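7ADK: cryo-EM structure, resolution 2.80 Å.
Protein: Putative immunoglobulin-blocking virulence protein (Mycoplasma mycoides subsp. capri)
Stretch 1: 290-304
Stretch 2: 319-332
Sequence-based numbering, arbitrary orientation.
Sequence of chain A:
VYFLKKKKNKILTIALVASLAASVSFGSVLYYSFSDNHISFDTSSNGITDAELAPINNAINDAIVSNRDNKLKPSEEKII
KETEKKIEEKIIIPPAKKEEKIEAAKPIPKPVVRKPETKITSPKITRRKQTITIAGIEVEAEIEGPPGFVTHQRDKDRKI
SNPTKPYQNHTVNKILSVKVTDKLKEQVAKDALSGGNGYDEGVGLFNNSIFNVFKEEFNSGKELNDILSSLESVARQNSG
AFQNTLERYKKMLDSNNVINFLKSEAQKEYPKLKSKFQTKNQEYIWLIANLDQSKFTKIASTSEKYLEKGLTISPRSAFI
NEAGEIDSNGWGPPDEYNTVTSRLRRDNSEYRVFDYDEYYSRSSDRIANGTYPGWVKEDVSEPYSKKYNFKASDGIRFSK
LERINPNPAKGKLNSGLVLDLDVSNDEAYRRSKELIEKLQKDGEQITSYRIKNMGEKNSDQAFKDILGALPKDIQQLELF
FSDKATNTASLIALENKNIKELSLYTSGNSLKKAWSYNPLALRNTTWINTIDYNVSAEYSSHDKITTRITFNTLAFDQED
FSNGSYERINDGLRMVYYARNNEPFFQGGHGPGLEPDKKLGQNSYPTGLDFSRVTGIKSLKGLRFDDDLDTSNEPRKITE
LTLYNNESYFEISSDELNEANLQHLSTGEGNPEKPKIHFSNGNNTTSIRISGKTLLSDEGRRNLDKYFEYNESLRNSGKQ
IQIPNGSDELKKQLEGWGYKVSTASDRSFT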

# COMPACT_ATOMS: atom_id res chain seq x y z
N ASN A 290 23.48 -17.46 43.34
CA ASN A 290 23.76 -17.76 44.75
C ASN A 290 22.54 -17.65 45.69
O ASN A 290 22.73 -17.68 46.91
N LEU A 291 21.31 -17.53 45.18
CA LEU A 291 20.06 -17.63 45.94
C LEU A 291 19.87 -19.07 46.47
O LEU A 291 20.11 -20.03 45.74
N ASP A 292 19.38 -19.25 47.70
CA ASP A 292 18.98 -20.55 48.25
C ASP A 292 17.47 -20.84 48.10
O ASP A 292 16.62 -20.24 48.75
N GLN A 293 17.16 -21.85 47.28
CA GLN A 293 15.82 -22.35 46.99
C GLN A 293 14.98 -22.64 48.25
O GLN A 293 13.77 -22.42 48.27
N SER A 294 15.63 -23.09 49.32
CA SER A 294 15.02 -23.43 50.60
C SER A 294 14.36 -22.26 51.34
O SER A 294 13.54 -22.50 52.22
N LYS A 295 14.64 -21.00 50.98
CA LYS A 295 14.03 -19.81 51.59
C LYS A 295 12.65 -19.43 51.05
O LYS A 295 11.99 -18.56 51.61
N PHE A 296 12.19 -20.05 49.96
CA PHE A 296 11.06 -19.55 49.18
C PHE A 296 9.72 -20.27 49.42
O PHE A 296 8.77 -20.06 48.68
N THR A 297 9.59 -21.04 50.49
CA THR A 297 8.33 -21.66 50.96
C THR A 297 7.33 -20.64 51.56
O THR A 297 6.90 -20.78 52.71
N LYS A 298 6.99 -19.57 50.83
CA LYS A 298 5.88 -18.63 51.12
C LYS A 298 5.21 -18.18 49.82
O LYS A 298 5.90 -17.80 48.88
N ILE A 299 3.88 -18.15 49.80
CA ILE A 299 3.05 -17.68 48.66
C ILE A 299 2.52 -16.27 48.93
O ILE A 299 2.07 -15.96 50.03
N ALA A 300 2.55 -15.41 47.92
CA ALA A 300 2.08 -14.03 47.95
C ALA A 300 0.54 -13.88 48.00
O ALA A 300 -0.21 -14.74 47.55
N SER A 301 0.07 -12.75 48.54
CA SER A 301 -1.33 -12.53 48.94
C SER A 301 -2.34 -12.65 47.80
O SER A 301 -3.43 -13.16 48.00
N THR A 302 -2.01 -12.19 46.59
CA THR A 302 -2.88 -12.28 45.41
C THR A 302 -2.92 -13.70 44.86
O THR A 302 -3.99 -14.27 44.68
N SER A 303 -1.76 -14.32 44.65
CA SER A 303 -1.65 -15.70 44.16
C SER A 303 -2.23 -16.75 45.11
O SER A 303 -2.56 -17.84 44.67
N GLU A 304 -2.44 -16.44 46.39
CA GLU A 304 -3.22 -17.30 47.29
C GLU A 304 -4.73 -17.27 47.01
O GLU A 304 -5.40 -18.29 47.12
N PHE A 319 7.14 -15.36 39.71
CA PHE A 319 8.19 -14.43 40.11
C PHE A 319 8.28 -14.35 41.64
O PHE A 319 7.39 -14.79 42.35
N ILE A 320 9.37 -13.80 42.15
CA ILE A 320 9.58 -13.55 43.58
C ILE A 320 9.36 -12.06 43.82
O ILE A 320 10.01 -11.25 43.17
N ASN A 321 8.46 -11.66 44.72
CA ASN A 321 8.30 -10.23 45.03
C ASN A 321 9.25 -9.78 46.15
O ASN A 321 10.06 -10.54 46.67
N GLU A 322 9.15 -8.51 46.53
CA GLU A 322 10.02 -7.81 47.48
C GLU A 322 10.16 -8.51 48.84
O GLU A 322 11.22 -8.44 49.45
N ALA A 323 9.12 -9.19 49.33
CA ALA A 323 9.06 -9.73 50.69
C ALA A 323 9.57 -11.18 50.84
O ALA A 323 9.34 -11.81 51.87
N GLY A 324 10.26 -11.72 49.84
CA GLY A 324 10.74 -13.11 49.86
C GLY A 324 9.61 -14.13 49.80
O GLY A 324 9.52 -15.03 50.63
N GLU A 325 8.72 -13.96 48.83
CA GLU A 325 7.53 -14.78 48.65
C GLU A 325 7.18 -14.91 47.16
O GLU A 325 7.47 -14.02 46.36
N ILE A 326 6.60 -16.05 46.78
CA ILE A 326 6.34 -16.44 45.39
C ILE A 326 4.98 -15.91 44.94
O ILE A 326 3.97 -16.10 45.61
N ASP A 327 4.95 -15.26 43.78
CA ASP A 327 3.82 -14.58 43.16
C ASP A 327 3.81 -14.90 41.65
O ASP A 327 4.75 -15.51 41.15
N SER A 328 2.77 -14.55 40.89
CA SER A 328 2.78 -14.80 39.44
C SER A 328 1.97 -13.79 38.63
O SER A 328 1.15 -13.05 39.16
N ASN A 329 2.24 -13.76 37.33
CA ASN A 329 1.42 -13.09 36.32
C ASN A 329 0.64 -14.11 35.46
O ASN A 329 0.39 -13.87 34.28
N GLY A 330 0.28 -15.27 36.02
CA GLY A 330 -0.35 -16.37 35.29
C GLY A 330 -0.66 -17.59 36.15
O GLY A 330 0.18 -18.05 36.93
N TRP A 331 -1.89 -18.11 36.02
CA TRP A 331 -2.46 -19.22 36.81
C TRP A 331 -3.27 -20.15 35.91
O TRP A 331 -4.01 -19.70 35.04
N GLY A 332 -3.15 -21.46 36.12
CA GLY A 332 -3.79 -22.48 35.29
C GLY A 332 -4.65 -23.46 36.09
O GLY A 332 -4.31 -23.78 37.23

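A single backbone bridge, Ile-299 with Ile-326, sets the register: Ile-326 N donates to Lys-298 O and Ala-300 N to Ile-326 O, both at 2.8 Å and nearly straight. Side chains sort themselves around it into an apolar end and a polar end.

At the apolar end, Phe-296 leaves its backbone sideways, but chi1 m (-65°) carries the ring inward, where CE1 lies 3.6 Å from Ile-320 CG2. Ile-320, m at chi1 with chi2 at 152°, points toward stretch 1 and lays its CD1 over one ring face, 4.3 Å from the centroid of Phe-296; the same CD1 lies 4.3 Å from Leu-291 CD2. Ile-326, m then t, extends CD1 to 4.2 Å from Phe-296 CB. Ile-299 starts away, yet its m, m rotamer folds CD1 back to 4.1 Å from Ile-326 CB.

Ala-300 points in with its small methyl, CB 3.6 Å from Asp-327 CB and 3.5 Å from Glu-325 OE2, an oxygen that accepts a hydrogen bond from Asn-321 ND2 at 3.0 Å.

Beyond it, Ser-303 (m) points inward as a polar hub: OG donates to Asp-327 OD2 at 2.8 Å and accepts from Trp-331 NE1 at 3.2 Å, lying at the indole edge. Asp-327, chi1 t, brings OD2 within reach, where OD2 also accepts from Ser-328 N at 2.8 Å.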

# COMPACT_ATOMS: atom_id res chain seq x y z
CB ASN A 290 24.88 -16.84 45.22
CG ASN A 290 26.23 -17.11 44.60
OD1 ASN A 290 26.98 -17.96 45.02
ND2 ASN A 290 26.62 -16.34 43.65
CB LEU A 291 18.88 -17.24 45.02
CG LEU A 291 18.17 -15.91 45.34
CD1 LEU A 291 19.04 -14.69 45.12
CD2 LEU A 291 16.94 -15.73 44.47
CB ASP A 292 19.48 -20.75 49.70
CG ASP A 292 19.25 -19.63 50.72
OD1 ASP A 292 19.20 -18.44 50.35
OD2 ASP A 292 19.30 -19.92 51.94
CB GLN A 293 15.98 -23.60 46.10
CG GLN A 293 14.68 -24.40 45.90
CD GLN A 293 14.66 -25.35 44.71
OE1 GLN A 293 15.55 -25.42 43.89
NE2 GLN A 293 13.61 -26.11 44.56
CB SER A 294 16.06 -24.10 51.48
OG SER A 294 17.23 -23.33 51.52
CB LYS A 295 15.00 -18.62 51.46
CG LYS A 295 16.25 -18.80 52.33
CD LYS A 295 16.00 -18.58 53.83
CE LYS A 295 17.13 -19.16 54.69
NZ LYS A 295 18.47 -18.68 54.28
CB PHE A 296 11.47 -19.46 47.71
CG PHE A 296 12.54 -18.43 47.46
CD1 PHE A 296 12.20 -17.07 47.42
CD2 PHE A 296 13.88 -18.82 47.29
CE1 PHE A 296 13.20 -16.11 47.23
CE2 PHE A 296 14.88 -17.86 47.07
CZ PHE A 296 14.54 -16.50 47.04
CB THR A 297 8.65 -22.79 51.95
OG1 THR A 297 9.41 -22.29 53.01
CG2 THR A 297 9.42 -23.95 51.32
CB LYS A 298 6.35 -17.40 51.93
CG LYS A 298 6.71 -17.75 53.38
CD LYS A 298 7.04 -16.52 54.23
CE LYS A 298 7.31 -16.87 55.70
NZ LYS A 298 8.46 -17.79 55.88
CB ILE A 299 1.91 -18.68 48.37
CG1 ILE A 299 2.40 -20.07 47.92
CG2 ILE A 299 0.93 -18.13 47.31
CD1 ILE A 299 3.31 -20.10 46.69
CB ALA A 300 2.66 -13.29 46.75
CB SER A 301 -1.42 -11.14 49.59
OG SER A 301 -2.65 -10.93 50.24
CB THR A 302 -2.42 -11.32 44.32
OG1 THR A 302 -1.06 -11.56 44.02
CG2 THR A 302 -2.55 -9.86 44.74
CB SER A 303 -0.21 -16.01 43.82
OG SER A 303 0.16 -15.28 42.68
CB GLU A 304 -2.90 -16.91 48.74
CG GLU A 304 -3.48 -17.85 49.78
CD GLU A 304 -2.96 -17.54 51.18
OE1 GLU A 304 -2.40 -18.45 51.83
OE2 GLU A 304 -3.11 -16.39 51.65
CB PHE A 319 8.00 -13.06 39.45
CG PHE A 319 6.86 -12.20 39.98
CD1 PHE A 319 5.59 -12.30 39.40
CD2 PHE A 319 7.08 -11.28 41.02
CE1 PHE A 319 4.55 -11.47 39.85
CE2 PHE A 319 6.03 -10.47 41.48
CZ PHE A 319 4.77 -10.56 40.89
CB ILE A 320 11.02 -13.97 43.95
CG1 ILE A 320 11.28 -15.47 43.71
CG2 ILE A 320 11.36 -13.63 45.40
CD1 ILE A 320 12.73 -15.78 43.39
CB ASN A 321 6.82 -9.87 45.25
CG ASN A 321 6.22 -10.23 46.59
OD1 ASN A 321 6.78 -9.99 47.64
ND2 ASN A 321 5.02 -10.75 46.60
CB GLU A 322 9.48 -6.39 47.73
CG GLU A 322 9.44 -5.46 46.50
CD GLU A 322 8.32 -5.74 45.48
OE1 GLU A 322 7.34 -6.44 45.81
OE2 GLU A 322 8.41 -5.25 44.34
CB ALA A 323 7.63 -9.55 51.19
CB GLU A 325 6.38 -14.19 49.49
CG GLU A 325 6.09 -12.73 49.13
CD GLU A 325 4.96 -12.11 49.95
OE1 GLU A 325 4.91 -12.29 51.18
OE2 GLU A 325 4.10 -11.41 49.36
CB ILE A 326 6.44 -17.97 45.23
CG1 ILE A 326 7.84 -18.48 45.61
CG2 ILE A 326 6.09 -18.39 43.81
CD1 ILE A 326 7.96 -20.00 45.51
CB ASP A 327 3.95 -13.08 43.44
CG ASP A 327 2.65 -12.29 43.29
OD1 ASP A 327 2.66 -11.08 43.63
OD2 ASP A 327 1.62 -12.88 42.88
CB SER A 328 2.39 -16.25 39.10
OG SER A 328 1.01 -16.47 39.12
CB ASN A 329 2.29 -12.08 35.55
CG ASN A 329 3.48 -12.67 34.82
OD1 ASN A 329 3.48 -13.78 34.32
ND2 ASN A 329 4.56 -11.93 34.71
CB TRP A 331 -3.33 -18.72 37.97
CG TRP A 331 -2.78 -17.63 38.83
CD1 TRP A 331 -2.13 -17.82 40.00
CD2 TRP A 331 -2.78 -16.19 38.60
NE1 TRP A 331 -1.72 -16.60 40.50
CE2 TRP A 331 -2.09 -15.57 39.67
CE3 TRP A 331 -3.26 -15.35 37.58
CZ2 TRP A 331 -1.88 -14.19 39.73
CZ3 TRP A 331 -3.06 -13.96 37.63
CH2 TRP A 331 -2.37 -13.38 38.70